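Local coordinates for hydrogenase 2 maturation peptidase (Thaumarchaeota archaeon SCGC AB-539-E09, PDB 5TTX), which probably cleaves a C-terminal peptide from the large subunit of a nickel-iron hydrogenase as the last step of its maturation, at residues K8-R18 / Y41-I52; Y61-L72 / P120-P130. All coordinates share one frame; numbering follows the deposited sequence.

How the contacts relate
From the N terminus, strand 10-15 comes first. The chain then passes through helix 25-34 and returns as strand 42-48, and contact 1 closes this loop. Helix 54-58 follows and leads into strand 63-69, where contact 2 begins. Contact 2 closes a longer loop, which holds strand 79-83 and helices 86-98 and 107-116, before strand 122-128 settles beside 63-69. The two contacts therefore follow one another along the chain and neither encloses the other. They meet in space because strands 10-15 and 63-69 are neighbours in one sheet: Ala13 N lies 2.8 Å from Ile65 O. Each contact ties two parallel strands, and bonds between 10-15 and 63-69 join the pairs. Both touch the second subunit.

Contact 1 of 2, residues K8-R18 / Y41-I52; sequences KRVLVAGVGNR and YVDARDIGTAGI
The beta-alpha-beta unit of strand 10-15, helix 25-34 and strand 42-48 closes here, at an edge of the sheet within this chain. The two strands run parallel, with Val10, Leu11, Val12, Ala13 and Gly14 beside Val42 to Asp46 in order. Hydrogen bonds alternate between them, from Val10 N to Tyr41 O through to Gly14 N to Arg45 O. A beta bulge follows. Gly14 O accepts from both Ile47 N (2.9 Å) and Gly48 N (3.3 Å), and Val15 then pairs with Gly48. The type II' turn Ile47-Ala50 begins at this point.

On the face of Leu11 and Ala13, Leu11 CD2 meets Ile52 CD1 tip to tip at 4.0 Å. Leu11 CD1 packs on Arg45 CB, while the Arg45 guanidinium turns to Asp57 and Tyr61. Ala13 CB touches Ile47 CG1. On the other face, Val10 CG2 lies at the edge of the Tyr41 ring, 3.9 Å from CE1.

The Arg18 chain, extended from CG to NE, carries its guanidinium to Asp46. Asp31 of helix 25-34 gives that group a second acid. CG of Asp46 stands opposite its own N (chi1 172°), which brings the carboxylate to the arginine. The two flat groups are turned 63° apart. Arg18 NE (3.1 Å) and NH2 (2.8 Å) form a salt bridge to Asp46 OD2, side-on and from one face of the carboxylate, and a water joins NE to Asp46 OD1.

Contact 2 of 2, residues Y61-L72 / P120-P130; sequences YEKVIFLDSVEL and PGEVTLIGCIP
Strands 63-69 and 122-128 run parallel, 4.6 Å apart at closest approach and 15° from exact alignment. Seven hydrogen bonds alternate between them, the first from Val64 N to Glu122 O and the last from Val70 N to Cys128 O. Leu67 and Ile126 point the same way side by side, and Leu67 CD2 touches Ile126 CB and CG2, each at 3.7 Å. Ile126 CD1 also reaches Ile65 CG2. Strand 63-69 is the middle of the five-strand mixed sheet of this alpha/beta fold, and 122-128 has antiparallel 79-83 on its other side, with helix 141-158 over Ile65 and Cys128. Phe66 and Val123 pack on Met99 of the second subunit. Asp68 OD1 comes within 3.5 Å of Gly127 CA, and its salt bridge is to Arg98 of that subunit. Val70 CG2 lies 3.7 Å from Gly127 CA.

Past the strand ends, Ile129 CG1 stands opposite the carbonyl carbon (chi1 -60°) and the chain runs straight on, packing CD1 on Leu72 CB at 4.0 Å. Cutting Ile129 back to an alanine removes this arm and is likely to open a gap beside Leu72 CB. Pro130 CG lies against Glu71 CD at 3.6 Å. A water bridges Ser69 OG (2.7 Å) and Cys128 O.

Contact 1 of 2, residues K8-R18 / Y41-I52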
loop_
_atom_site.group_PDB
_atom_site.type_symbol
_atom_site.label_atom_id
_atom_site.label_comp_id
_atom_site.label_asym_id
_atom_site.label_seq_id
_atom_site.Cartn_x
_atom_site.Cartn_y
_atom_site.Cartn_z
ATOM N N LYS A 8 -34.926 -20.093 -8.035
ATOM C CA LYS A 8 -34.025 -19.594 -9.072
ATOM C C LYS A 8 -32.580 -19.939 -8.711
ATOM O O LYS A 8 -31.796 -19.062 -8.359
ATOM C CB LYS A 8 -34.196 -18.077 -9.236
ATOM C CG LYS A 8 -33.555 -17.477 -10.490
ATOM C CD LYS A 8 -33.442 -15.952 -10.374
ATOM C CE LYS A 8 -32.514 -15.375 -11.444
ATOM N NZ LYS A 8 -32.136 -13.952 -11.179
ATOM N N ARG A 9 -32.223 -21.214 -8.798
ATOM C CA ARG A 9 -30.944 -21.678 -8.267
ATOM C C ARG A 9 -30.010 -22.261 -9.310
ATOM O O ARG A 9 -28.803 -22.013 -9.246
ATOM C CB ARG A 9 -31.179 -22.715 -7.166
ATOM C CG ARG A 9 -31.667 -22.109 -5.887
ATOM C CD ARG A 9 -30.497 -21.603 -5.050
ATOM N NE ARG A 9 -30.915 -20.691 -3.985
ATOM C CZ ARG A 9 -30.117 -20.274 -3.004
ATOM N NH1 ARG A 9 -28.854 -20.694 -2.942
ATOM N NH2 ARG A 9 -30.581 -19.441 -2.076
ATOM N N VAL A 10 -30.517 -23.042 -10.257
ATOM C CA VAL A 10 -29.700 -23.653 -11.296
ATOM C C VAL A 10 -30.111 -23.076 -12.643
ATOM O O VAL A 10 -31.306 -22.960 -12.929
ATOM C CB VAL A 10 -29.835 -25.181 -11.318
ATOM C CG1 VAL A 10 -29.134 -25.748 -12.565
ATOM C CG2 VAL A 10 -29.260 -25.771 -10.050
ATOM N N LEU A 11 -29.118 -22.704 -13.453
ATOM C CA LEU A 11 -29.324 -22.190 -14.796
ATOM C C LEU A 11 -28.812 -23.225 -15.778
ATOM O O LEU A 11 -27.644 -23.619 -15.706
ATOM C CB LEU A 11 -28.595 -20.861 -15.018
ATOM C CG LEU A 11 -28.532 -20.437 -16.507
ATOM C CD1 LEU A 11 -29.924 -20.207 -17.050
ATOM C CD2 LEU A 11 -27.660 -19.177 -16.746
ATOM N N VAL A 12 -29.674 -23.672 -16.683
ATOM C CA VAL A 12 -29.237 -24.435 -17.850
ATOM C C VAL A 12 -29.453 -23.558 -19.075
ATOM O O VAL A 12 -30.602 -23.216 -19.407
ATOM C CB VAL A 12 -29.984 -25.769 -17.980
ATOM C CG1 VAL A 12 -29.439 -26.592 -19.147
ATOM C CG2 VAL A 12 -29.936 -26.555 -16.669
ATOM N N ALA A 13 -28.354 -23.207 -19.752
ATOM C CA ALA A 13 -28.352 -22.186 -20.796
ATOM C C ALA A 13 -28.017 -22.809 -22.138
ATOM O O ALA A 13 -26.932 -23.369 -22.310
ATOM C CB ALA A 13 -27.352 -21.067 -20.478
ATOM N N GLY A 14 -28.946 -22.704 -23.088
ATOM C CA GLY A 14 -28.676 -23.104 -24.455
ATOM C C GLY A 14 -28.207 -21.919 -25.277
ATOM O O GLY A 14 -28.873 -20.883 -25.331
ATOM N N VAL A 15 -27.051 -22.069 -25.908
ATOM C CA VAL A 15 -26.410 -20.975 -26.622
ATOM C C VAL A 15 -26.239 -21.379 -28.079
ATOM O O VAL A 15 -25.687 -22.450 -28.366
ATOM C CB VAL A 15 -25.043 -20.617 -26.008
ATOM C CG1 VAL A 15 -24.419 -19.485 -26.758
ATOM C CG2 VAL A 15 -25.185 -20.262 -24.547
ATOM N N GLY A 16 -26.678 -20.516 -28.982
ATOM C CA GLY A 16 -26.427 -20.692 -30.403
ATOM C C GLY A 16 -27.566 -20.107 -31.218
ATOM O O GLY A 16 -28.545 -19.592 -30.690
ATOM N N ASN A 17 -27.423 -20.219 -32.529
ATOM C CA ASN A 17 -28.356 -19.631 -33.490
ATOM C C ASN A 17 -29.222 -20.731 -34.110
ATOM O O ASN A 17 -28.728 -21.523 -34.921
ATOM C CB ASN A 17 -27.579 -18.896 -34.568
ATOM C CG ASN A 17 -28.468 -18.037 -35.464
ATOM O OD1 ASN A 17 -29.683 -18.236 -35.564
ATOM N ND2 ASN A 17 -27.849 -17.074 -36.127
ATOM N N ARG A 18 -30.518 -20.746 -33.756
ATOM C CA ARG A 18 -31.484 -21.717 -34.290
ATOM C C ARG A 18 -31.584 -21.713 -35.808
ATOM O O ARG A 18 -32.054 -22.700 -36.377
ATOM C CB ARG A 18 -32.890 -21.446 -33.758
ATOM C CG ARG A 18 -33.137 -21.947 -32.367
ATOM C CD ARG A 18 -34.484 -21.513 -31.891
ATOM N NE ARG A 18 -34.635 -21.679 -30.435
ATOM C CZ ARG A 18 -35.090 -22.794 -29.864
ATOM N NH1 ARG A 18 -35.426 -23.841 -30.615
ATOM N NH2 ARG A 18 -35.239 -22.863 -28.547
ATOM N N TYR A 41 -36.650 -24.762 -9.216
ATOM C CA TYR A 41 -35.394 -24.056 -9.008
ATOM C C TYR A 41 -34.470 -24.134 -10.226
ATOM O O TYR A 41 -33.502 -23.369 -10.306
ATOM C CB TYR A 41 -34.707 -24.570 -7.725
ATOM C CG TYR A 41 -34.148 -25.965 -7.828
ATOM C CD1 TYR A 41 -32.926 -26.196 -8.466
ATOM C CD2 TYR A 41 -34.817 -27.050 -7.284
ATOM C CE1 TYR A 41 -32.411 -27.472 -8.599
ATOM C CE2 TYR A 41 -34.281 -28.332 -7.371
ATOM C CZ TYR A 41 -33.084 -28.527 -8.045
ATOM O OH TYR A 41 -32.544 -29.779 -8.165
ATOM N N VAL A 42 -34.753 -25.011 -11.180
ATOM C CA VAL A 42 -34.001 -25.079 -12.424
ATOM C C VAL A 42 -34.586 -24.078 -13.415
ATOM O O VAL A 42 -35.793 -24.084 -13.670
ATOM C CB VAL A 42 -34.042 -26.500 -13.000
ATOM C CG1 VAL A 42 -33.313 -26.550 -14.344
ATOM C CG2 VAL A 42 -33.425 -27.456 -12.018
ATOM N N ASP A 43 -33.738 -23.211 -13.971
ATOM C CA ASP A 43 -34.116 -22.369 -15.105
ATOM C C ASP A 43 -33.431 -22.912 -16.352
ATOM O O ASP A 43 -32.209 -22.797 -16.490
ATOM C CB ASP A 43 -33.706 -20.914 -14.903
ATOM C CG ASP A 43 -34.663 -20.152 -14.063
ATOM O OD1 ASP A 43 -34.456 -18.927 -13.961
ATOM O OD2 ASP A 43 -35.601 -20.764 -13.488
ATOM N N ALA A 44 -34.207 -23.505 -17.253
ATOM C CA ALA A 44 -33.728 -23.881 -18.583
ATOM C C ALA A 44 -34.025 -22.712 -19.511
ATOM O O ALA A 44 -35.183 -22.440 -19.800
ATOM C CB ALA A 44 -34.412 -25.154 -19.075
ATOM N N ARG A 45 -32.994 -21.997 -19.950
ATOM C CA ARG A 45 -33.192 -20.724 -20.633
ATOM C C ARG A 45 -32.528 -20.756 -22.004
ATOM O O ARG A 45 -31.349 -21.126 -22.135
ATOM C CB ARG A 45 -32.657 -19.554 -19.789
ATOM C CG ARG A 45 -33.760 -18.835 -18.988
ATOM C CD ARG A 45 -33.235 -17.757 -18.020
ATOM N NE ARG A 45 -32.478 -16.686 -18.681
ATOM C CZ ARG A 45 -31.706 -15.807 -18.040
ATOM N NH1 ARG A 45 -31.053 -14.863 -18.712
ATOM N NH2 ARG A 45 -31.579 -15.871 -16.721
ATOM N N ASP A 46 -33.289 -20.367 -23.013
ATOM C CA ASP A 46 -32.811 -20.299 -24.393
ATOM C C ASP A 46 -32.154 -18.934 -24.586
ATOM O O ASP A 46 -32.827 -17.928 -24.824
ATOM C CB ASP A 46 -33.979 -20.531 -25.347
ATOM C CG ASP A 46 -33.621 -20.301 -26.800
ATOM O OD1 ASP A 46 -32.428 -20.109 -27.133
ATOM O OD2 ASP A 46 -34.558 -20.324 -27.620
ATOM N N ILE A 47 -30.832 -18.900 -24.472
ATOM C CA ILE A 47 -30.083 -17.653 -24.605
ATOM C C ILE A 47 -29.878 -17.268 -26.071
ATOM O O ILE A 47 -29.697 -16.078 -26.380
ATOM C CB ILE A 47 -28.763 -17.833 -23.837
ATOM C CG1 ILE A 47 -29.075 -18.133 -22.366
ATOM C CG2 ILE A 47 -27.858 -16.624 -23.941
ATOM C CD1 ILE A 47 -29.728 -16.985 -21.630
ATOM N N GLY A 48 -29.915 -18.242 -26.983
ATOM C CA GLY A 48 -29.743 -17.938 -28.392
ATOM C C GLY A 48 -28.387 -17.316 -28.668
ATOM O O GLY A 48 -27.344 -17.824 -28.243
ATOM N N THR A 49 -28.414 -16.188 -29.375
ATOM C CA THR A 49 -27.241 -15.384 -29.717
ATOM C C THR A 49 -27.197 -14.079 -28.942
ATOM O O THR A 49 -26.370 -13.215 -29.247
ATOM C CB THR A 49 -27.246 -15.042 -31.212
ATOM O OG1 THR A 49 -28.502 -14.423 -31.534
ATOM C CG2 THR A 49 -27.065 -16.274 -32.059
ATOM N N ALA A 50 -28.107 -13.888 -27.993
ATOM C CA ALA A 50 -28.248 -12.606 -27.319
ATOM C C ALA A 50 -27.328 -12.445 -26.108
ATOM O O ALA A 50 -27.293 -11.353 -25.532
ATOM C CB ALA A 50 -29.713 -12.410 -26.887
ATOM N N GLY A 51 -26.599 -13.494 -25.705
ATOM C CA GLY A 51 -25.749 -13.454 -24.518
ATOM C C GLY A 51 -26.529 -13.251 -23.222
ATOM O O GLY A 51 -27.739 -13.053 -23.208
ATOM N N ILE A 52 -25.806 -13.265 -22.113
ATOM C CA ILE A 52 -26.430 -13.084 -20.807
ATOM C C ILE A 52 -25.619 -12.086 -19.993
ATOM O O ILE A 52 -24.387 -12.068 -20.070
ATOM C CB ILE A 52 -26.567 -14.430 -20.068
ATOM C CG1 ILE A 52 -27.149 -14.219 -18.666
ATOM C CG2 ILE A 52 -25.253 -15.169 -20.080
ATOM C CD1 ILE A 52 -27.876 -15.440 -18.097
HETATM O O HOH W 1 -32.953 -19.130 -29.862
#

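Contact 2 of 2, residues Y61-L72 / P120-P130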
loop_
_atom_site.group_PDB
_atom_site.type_symbol
_atom_site.label_atom_id
_atom_site.label_comp_id
_atom_site.label_asym_id
_atom_site.label_seq_id
_atom_site.Cartn_x
_atom_site.Cartn_y
_atom_site.Cartn_z
ATOM N N TYR A 61 -27.516 -17.267 -9.827
ATOM C CA TYR A 61 -27.493 -18.721 -9.822
ATOM C C TYR A 61 -26.290 -19.216 -9.042
ATOM O O TYR A 61 -25.255 -18.551 -8.974
ATOM C CB TYR A 61 -27.445 -19.292 -11.244
ATOM C CG TYR A 61 -28.640 -18.884 -12.041
ATOM C CD1 TYR A 61 -29.803 -19.647 -12.018
ATOM C CD2 TYR A 61 -28.630 -17.713 -12.787
ATOM C CE1 TYR A 61 -30.931 -19.258 -12.731
ATOM C CE2 TYR A 61 -29.744 -17.326 -13.513
ATOM C CZ TYR A 61 -30.889 -18.103 -13.476
ATOM O OH TYR A 61 -31.994 -17.716 -14.179
ATOM N N GLU A 62 -26.439 -20.388 -8.436
ATOM C CA GLU A 62 -25.319 -21.051 -7.789
ATOM C C GLU A 62 -24.692 -22.124 -8.666
ATOM O O GLU A 62 -23.581 -22.575 -8.382
ATOM C CB GLU A 62 -25.776 -21.674 -6.465
ATOM C CG GLU A 62 -26.660 -22.891 -6.637
ATOM C CD GLU A 62 -27.130 -23.491 -5.309
ATOM O OE1 GLU A 62 -26.693 -23.003 -4.246
ATOM O OE2 GLU A 62 -27.929 -24.454 -5.329
ATOM N N LYS A 63 -25.377 -22.558 -9.710
ATOM C CA LYS A 63 -24.824 -23.556 -10.603
ATOM C C LYS A 63 -25.278 -23.211 -12.013
ATOM O O LYS A 63 -26.419 -22.791 -12.214
ATOM C CB LYS A 63 -25.255 -24.964 -10.167
ATOM C CG LYS A 63 -24.760 -26.090 -11.042
ATOM C CD LYS A 63 -25.140 -27.424 -10.444
ATOM C CE LYS A 63 -24.679 -28.585 -11.312
ATOM N NZ LYS A 63 -23.196 -28.734 -11.233
ATOM N N VAL A 64 -24.364 -23.325 -12.976
ATOM C CA VAL A 64 -24.650 -23.026 -14.376
ATOM C C VAL A 64 -24.173 -24.179 -15.237
ATOM O O VAL A 64 -23.080 -24.719 -15.021
ATOM C CB VAL A 64 -23.995 -21.715 -14.859
ATOM C CG1 VAL A 64 -24.410 -21.450 -16.275
ATOM C CG2 VAL A 64 -24.452 -20.572 -14.013
ATOM N N ILE A 65 -24.998 -24.549 -16.212
ATOM C CA ILE A 65 -24.658 -25.504 -17.262
ATOM C C ILE A 65 -24.891 -24.810 -18.595
ATOM O O ILE A 65 -26.012 -24.363 -18.871
ATOM C CB ILE A 65 -25.514 -26.777 -17.159
ATOM C CG1 ILE A 65 -25.308 -27.441 -15.806
ATOM C CG2 ILE A 65 -25.259 -27.744 -18.324
ATOM C CD1 ILE A 65 -26.157 -28.717 -15.642
ATOM N N PHE A 66 -23.842 -24.713 -19.413
ATOM C CA PHE A 66 -23.917 -24.105 -20.739
ATOM C C PHE A 66 -23.907 -25.198 -21.790
ATOM O O PHE A 66 -23.090 -26.130 -21.720
ATOM C CB PHE A 66 -22.738 -23.155 -21.028
ATOM C CG PHE A 66 -22.955 -21.758 -20.539
ATOM C CD1 PHE A 66 -23.558 -20.814 -21.349
ATOM C CD2 PHE A 66 -22.559 -21.382 -19.252
ATOM C CE1 PHE A 66 -23.780 -19.515 -20.886
ATOM C CE2 PHE A 66 -22.762 -20.086 -18.793
ATOM C CZ PHE A 66 -23.381 -19.153 -19.610
ATOM N N LEU A 67 -24.784 -25.058 -22.780
ATOM C CA LEU A 67 -24.845 -25.968 -23.917
ATOM C C LEU A 67 -24.631 -25.171 -25.195
ATOM O O LEU A 67 -25.286 -24.137 -25.414
ATOM C CB LEU A 67 -26.183 -26.713 -23.949
ATOM C CG LEU A 67 -26.453 -27.570 -22.703
ATOM C CD1 LEU A 67 -27.846 -27.264 -22.274
ATOM C CD2 LEU A 67 -26.341 -29.037 -23.009
ATOM N N ASP A 68 -23.708 -25.639 -26.033
ATOM C CA ASP A 68 -23.427 -24.935 -27.272
ATOM C C ASP A 68 -22.876 -25.928 -28.279
ATOM O O ASP A 68 -22.716 -27.118 -27.993
ATOM C CB ASP A 68 -22.451 -23.765 -27.052
ATOM C CG ASP A 68 -21.067 -24.223 -26.576
ATOM O OD1 ASP A 68 -20.899 -25.406 -26.258
ATOM O OD2 ASP A 68 -20.136 -23.397 -26.518
ATOM N N SER A 69 -22.535 -25.411 -29.447
ATOM C CA SER A 69 -21.964 -26.208 -30.521
ATOM C C SER A 69 -20.479 -25.868 -30.637
ATOM O O SER A 69 -20.105 -24.695 -30.606
ATOM C CB SER A 69 -22.731 -25.947 -31.828
ATOM O OG SER A 69 -22.149 -26.608 -32.938
ATOM N N VAL A 70 -19.637 -26.887 -30.737
ATOM C CA VAL A 70 -18.182 -26.710 -30.736
ATOM C C VAL A 70 -17.569 -27.597 -31.813
ATOM O O VAL A 70 -17.831 -28.801 -31.855
ATOM C CB VAL A 70 -17.542 -27.062 -29.368
ATOM C CG1 VAL A 70 -17.980 -26.105 -28.282
ATOM C CG2 VAL A 70 -17.880 -28.494 -28.965
ATOM N N GLU A 71 -16.699 -27.034 -32.638
ATOM C CA GLU A 71 -15.946 -27.869 -33.565
ATOM C C GLU A 71 -14.703 -28.433 -32.873
ATOM O O GLU A 71 -13.739 -27.719 -32.614
ATOM C CB GLU A 71 -15.601 -27.087 -34.833
ATOM C CG GLU A 71 -16.846 -26.933 -35.739
ATOM C CD GLU A 71 -17.105 -28.142 -36.681
ATOM O OE1 GLU A 71 -17.701 -27.890 -37.777
ATOM O OE2 GLU A 71 -16.711 -29.313 -36.342
ATOM N N LEU A 72 -14.729 -29.726 -32.599
ATOM C CA LEU A 72 -13.622 -30.490 -32.056
ATOM C C LEU A 72 -13.361 -31.649 -32.993
ATOM O O LEU A 72 -14.173 -31.946 -33.871
ATOM C CB LEU A 72 -13.966 -31.025 -30.649
ATOM C CG LEU A 72 -14.338 -29.909 -29.683
ATOM C CD1 LEU A 72 -14.843 -30.488 -28.398
ATOM C CD2 LEU A 72 -13.093 -28.964 -29.446
ATOM N N PRO A 120 -20.978 -18.102 -10.545
ATOM C CA PRO A 120 -21.043 -19.160 -9.539
ATOM C C PRO A 120 -19.895 -20.133 -9.717
ATOM O O PRO A 120 -19.413 -20.360 -10.828
ATOM C CB PRO A 120 -22.395 -19.832 -9.809
ATOM C CG PRO A 120 -22.779 -19.408 -11.186
ATOM C CD PRO A 120 -22.181 -18.059 -11.395
ATOM N N GLY A 121 -19.454 -20.700 -8.592
ATOM C CA GLY A 121 -18.328 -21.618 -8.591
ATOM C C GLY A 121 -18.564 -22.905 -9.354
ATOM O O GLY A 121 -17.593 -23.585 -9.705
ATOM N N GLU A 122 -19.823 -23.246 -9.634
ATOM C CA GLU A 122 -20.182 -24.483 -10.332
ATOM C C GLU A 122 -20.567 -24.167 -11.778
ATOM O O GLU A 122 -21.712 -23.800 -12.056
ATOM C CB GLU A 122 -21.317 -25.189 -9.597
ATOM C CG GLU A 122 -20.986 -25.501 -8.171
ATOM C CD GLU A 122 -20.541 -26.932 -7.986
ATOM O OE1 GLU A 122 -21.270 -27.836 -8.446
ATOM O OE2 GLU A 122 -19.465 -27.152 -7.392
ATOM N N VAL A 123 -19.610 -24.341 -12.696
ATOM C CA VAL A 123 -19.769 -24.019 -14.119
ATOM C C VAL A 123 -19.391 -25.241 -14.951
ATOM O O VAL A 123 -18.268 -25.749 -14.849
ATOM C CB VAL A 123 -18.923 -22.803 -14.538
ATOM C CG1 VAL A 123 -19.121 -22.489 -16.034
ATOM C CG2 VAL A 123 -19.289 -21.593 -13.701
ATOM N N THR A 124 -20.318 -25.682 -15.800
ATOM C CA THR A 124 -20.214 -26.891 -16.612
ATOM C C THR A 124 -20.576 -26.526 -18.056
ATOM O O THR A 124 -21.511 -25.758 -18.296
ATOM C CB THR A 124 -21.133 -28.010 -16.093
ATOM O OG1 THR A 124 -20.630 -28.531 -14.865
ATOM C CG2 THR A 124 -21.245 -29.192 -17.100
ATOM N N LEU A 125 -19.815 -27.046 -19.016
ATOM C CA LEU A 125 -20.042 -26.725 -20.420
ATOM C C LEU A 125 -20.163 -28.034 -21.174
ATOM O O LEU A 125 -19.326 -28.930 -21.012
ATOM C CB LEU A 125 -18.932 -25.861 -21.032
ATOM C CG LEU A 125 -18.748 -24.455 -20.487
ATOM C CD1 LEU A 125 -17.591 -24.436 -19.462
ATOM C CD2 LEU A 125 -18.482 -23.519 -21.609
ATOM N N ILE A 126 -21.244 -28.154 -21.937
ATOM C CA ILE A 126 -21.518 -29.317 -22.757
ATOM C C ILE A 126 -21.559 -28.839 -24.200
ATOM O O ILE A 126 -22.475 -28.096 -24.598
ATOM C CB ILE A 126 -22.834 -29.992 -22.349
ATOM C CG1 ILE A 126 -22.689 -30.603 -20.940
ATOM C CG2 ILE A 126 -23.243 -31.020 -23.386
ATOM C CD1 ILE A 126 -24.028 -30.958 -20.292
ATOM N N GLY A 127 -20.561 -29.236 -24.979
ATOM C CA GLY A 127 -20.482 -28.878 -26.380
ATOM C C GLY A 127 -20.844 -30.078 -27.232
ATOM O O GLY A 127 -20.613 -31.228 -26.834
ATOM N N CYS A 128 -21.404 -29.797 -28.410
ATOM C CA CYS A 128 -21.789 -30.800 -29.390
ATOM C C CYS A 128 -21.093 -30.536 -30.719
ATOM O O CYS A 128 -21.141 -29.417 -31.236
ATOM C CB CYS A 128 -23.306 -30.789 -29.603
ATOM S SG CYS A 128 -23.817 -31.951 -30.869
ATOM N N ILE A 129 -20.429 -31.550 -31.269
ATOM C CA ILE A 129 -19.806 -31.379 -32.580
ATOM C C ILE A 129 -20.910 -31.354 -33.628
ATOM O O ILE A 129 -21.687 -32.304 -33.701
ATOM C CB ILE A 129 -18.810 -32.490 -32.893
ATOM C CG1 ILE A 129 -17.703 -32.503 -31.829
ATOM C CG2 ILE A 129 -18.240 -32.306 -34.336
ATOM C CD1 ILE A 129 -16.658 -33.584 -32.060
ATOM N N PRO A 130 -21.018 -30.304 -34.439
ATOM C CA PRO A 130 -22.091 -30.238 -35.431
ATOM C C PRO A 130 -21.791 -31.101 -36.639
ATOM O O PRO A 130 -20.661 -31.548 -36.872
ATOM C CB PRO A 130 -22.101 -28.766 -35.835
ATOM C CG PRO A 130 -20.630 -28.418 -35.819
ATOM C CD PRO A 130 -20.112 -29.141 -34.547
HETATM O O HOH W 2 -21.775 -26.929 -12.828
HETATM O O HOH W 3 -23.673 -28.818 -32.730
HETATM O O HOH W 4 -17.986 -31.188 -37.799
#